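Local coordinates for chalcone-flavanone isomerase family protein (Arabidopsis thaliana, PDB 4DOO) that binds fatty acids, with a preference for saturated ones, in plastids through a chalcone-isomerase-like domain, and may take part in alpha-linolenic acid metabolism, at residues Ile146-Asp151 with Arg175-Leu180. Residues are numbered along the deposited sequence; the frame is centred on the assembly and turned at random.
Sequences IDLTKD and RSILDL
Leu-148 and Lys-150, two residues apart on strand 145-151, meet Ile-177 and Leu-178 of helix 171-182 and offer a compact example of how a helix is seated on a sheet face in the chalcone-isomerase fold. At Leu-148 the touching branch is CD1, which lies 3.9 Å from Ile-177 CG2, methyl against methyl, while the two side chains cross at about a right angle. Ile-177 presents this methyl because CG2 stands anti to its backbone N, with CG1 (chi1 -67°) beside that nitrogen instead. Leu-148 also touches the bound lauric acid, as does Leu-180 farther along the helix, so the packing borders the fatty-acid pocket. Thr-149 directs its CB away from the helix, and the strand returns to it at Lys-150. Here the contact is made by the shaft of a lysine: CD comes within 3.7 Å of Leu-178 CD1, again with the chains nearly perpendicular. Lys-150 is extended throughout, CG anti to the backbone N (chi1 179°), which carries NZ past the leucine to a hydrogen bond with the carbonyl of Ala-83. Leu-178 packs in addition on Met-87 and Ile-89 of the adjoining strand 87-93. The join therefore rests on aliphatic carbon alone, with the buried lysine giving its methylenes to the helix and its NZ to a backbone oxygen beyond.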
loop_
_atom_site.group_PDB
_atom_site.type_symbol
_atom_site.label_atom_id
_atom_site.label_comp_id
_atom_site.label_asym_id
_atom_site.label_seq_id
_atom_site.Cartn_x
_atom_site.Cartn_y
_atom_site.Cartn_z
ATOM N N ILE A 146 7.018 -7.138 -5.375
ATOM C CA ILE A 146 6.420 -6.103 -6.210
ATOM C C ILE A 146 6.397 -4.818 -5.406
ATOM O O ILE A 146 5.969 -4.811 -4.251
ATOM C CB ILE A 146 4.963 -6.436 -6.609
ATOM C CG1 ILE A 146 4.910 -7.748 -7.396
ATOM C CG2 ILE A 146 4.376 -5.296 -7.434
ATOM C CD1 ILE A 146 5.059 -8.988 -6.536
ATOM N N ASP A 147 6.864 -3.736 -6.017
ATOM C CA ASP A 147 6.882 -2.441 -5.353
ATOM C C ASP A 147 5.925 -1.463 -6.019
ATOM O O ASP A 147 6.104 -1.105 -7.186
ATOM C CB ASP A 147 8.295 -1.852 -5.368
ATOM C CG ASP A 147 9.137 -2.324 -4.203
ATOM O OD1 ASP A 147 8.640 -3.134 -3.391
ATOM O OD2 ASP A 147 10.301 -1.877 -4.095
ATOM N N LEU A 148 4.904 -1.046 -5.276
ATOM C CA LEU A 148 3.938 -0.077 -5.775
ATOM C C LEU A 148 4.340 1.240 -5.132
ATOM O O LEU A 148 4.378 1.352 -3.906
ATOM C CB LEU A 148 2.515 -0.439 -5.333
ATOM C CG LEU A 148 1.995 -1.855 -5.593
ATOM C CD1 LEU A 148 0.619 -2.011 -4.946
ATOM C CD2 LEU A 148 1.923 -2.119 -7.084
ATOM N N THR A 149 4.656 2.241 -5.940
ATOM C CA THR A 149 5.054 3.511 -5.355
ATOM C C THR A 149 4.232 4.706 -5.806
ATOM O O THR A 149 3.802 4.795 -6.957
ATOM C CB THR A 149 6.540 3.817 -5.632
ATOM O OG1 THR A 149 6.747 3.979 -7.038
ATOM C CG2 THR A 149 7.419 2.685 -5.119
ATOM N N LYS A 150 4.004 5.610 -4.862
ATOM C CA LYS A 150 3.283 6.843 -5.113
ATOM C C LYS A 150 4.391 7.879 -5.279
ATOM O O LYS A 150 5.008 8.309 -4.304
ATOM C CB LYS A 150 2.393 7.196 -3.916
ATOM C CG LYS A 150 1.606 8.491 -4.073
ATOM C CD LYS A 150 0.733 8.756 -2.858
ATOM C CE LYS A 150 0.023 10.097 -2.962
ATOM N NZ LYS A 150 -0.845 10.351 -1.780
ATOM N N ASP A 151 4.662 8.243 -6.525
ATOM C CA ASP A 151 5.695 9.222 -6.836
ATOM C C ASP A 151 5.062 10.610 -6.826
ATOM O O ASP A 151 3.836 10.735 -6.836
ATOM C CB ASP A 151 6.289 8.923 -8.216
ATOM C CG ASP A 151 6.985 7.570 -8.275
ATOM O OD1 ASP A 151 7.273 7.096 -9.396
ATOM O OD2 ASP A 151 7.249 6.983 -7.202
ATOM N N ARG A 175 -5.010 6.871 -4.807
ATOM C CA ARG A 175 -5.886 6.865 -3.643
ATOM C C ARG A 175 -6.553 5.506 -3.451
ATOM O O ARG A 175 -6.600 4.976 -2.339
ATOM C CB ARG A 175 -6.963 7.935 -3.819
ATOM C CG ARG A 175 -7.750 8.249 -2.576
ATOM C CD ARG A 175 -6.868 8.920 -1.544
ATOM N NE ARG A 175 -7.664 9.638 -0.558
ATOM C CZ ARG A 175 -8.564 9.069 0.236
ATOM N NH1 ARG A 175 -8.790 7.763 0.176
ATOM N NH2 ARG A 175 -9.247 9.814 1.086
ATOM N N SER A 176 -7.075 4.951 -4.540
ATOM C CA SER A 176 -7.758 3.662 -4.490
ATOM C C SER A 176 -6.864 2.527 -4.007
ATOM O O SER A 176 -7.241 1.763 -3.115
ATOM C CB SER A 176 -8.325 3.318 -5.869
ATOM O OG SER A 176 -9.270 4.289 -6.287
ATOM N N ILE A 177 -5.680 2.413 -4.595
ATOM C CA ILE A 177 -4.756 1.355 -4.206
ATOM C C ILE A 177 -4.333 1.494 -2.745
ATOM O O ILE A 177 -4.412 0.534 -1.980
ATOM C CB ILE A 177 -3.518 1.343 -5.128
ATOM C CG1 ILE A 177 -3.945 0.921 -6.538
ATOM C CG2 ILE A 177 -2.471 0.374 -4.599
ATOM C CD1 ILE A 177 -2.840 0.964 -7.563
ATOM N N LEU A 178 -3.896 2.689 -2.355
ATOM C CA LEU A 178 -3.481 2.925 -0.976
ATOM C C LEU A 178 -4.603 2.653 0.015
ATOM O O LEU A 178 -4.351 2.215 1.133
ATOM C CB LEU A 178 -3.002 4.363 -0.793
ATOM C CG LEU A 178 -1.618 4.721 -1.330
ATOM C CD1 LEU A 178 -1.368 6.210 -1.129
ATOM C CD2 LEU A 178 -0.561 3.897 -0.603
ATOM N N ASP A 179 -5.843 2.913 -0.391
ATOM C CA ASP A 179 -6.980 2.702 0.504
ATOM C C ASP A 179 -7.131 1.243 0.916
ATOM O O ASP A 179 -7.666 0.950 1.985
ATOM C CB ASP A 179 -8.281 3.196 -0.144
ATOM C CG ASP A 179 -9.422 3.304 0.857
ATOM O OD1 ASP A 179 -10.318 2.431 0.854
ATOM O OD2 ASP A 179 -9.409 4.261 1.659
ATOM N N LEU A 180 -6.657 0.329 0.072
ATOM C CA LEU A 180 -6.746 -1.099 0.366
ATOM C C LEU A 180 -5.874 -1.482 1.548
ATOM O O LEU A 180 -6.162 -2.444 2.258
ATOM C CB LEU A 180 -6.292 -1.926 -0.845
ATOM C CG LEU A 180 -7.162 -1.869 -2.097
ATOM C CD1 LEU A 180 -6.482 -2.638 -3.229
ATOM C CD2 LEU A 180 -8.536 -2.457 -1.782
#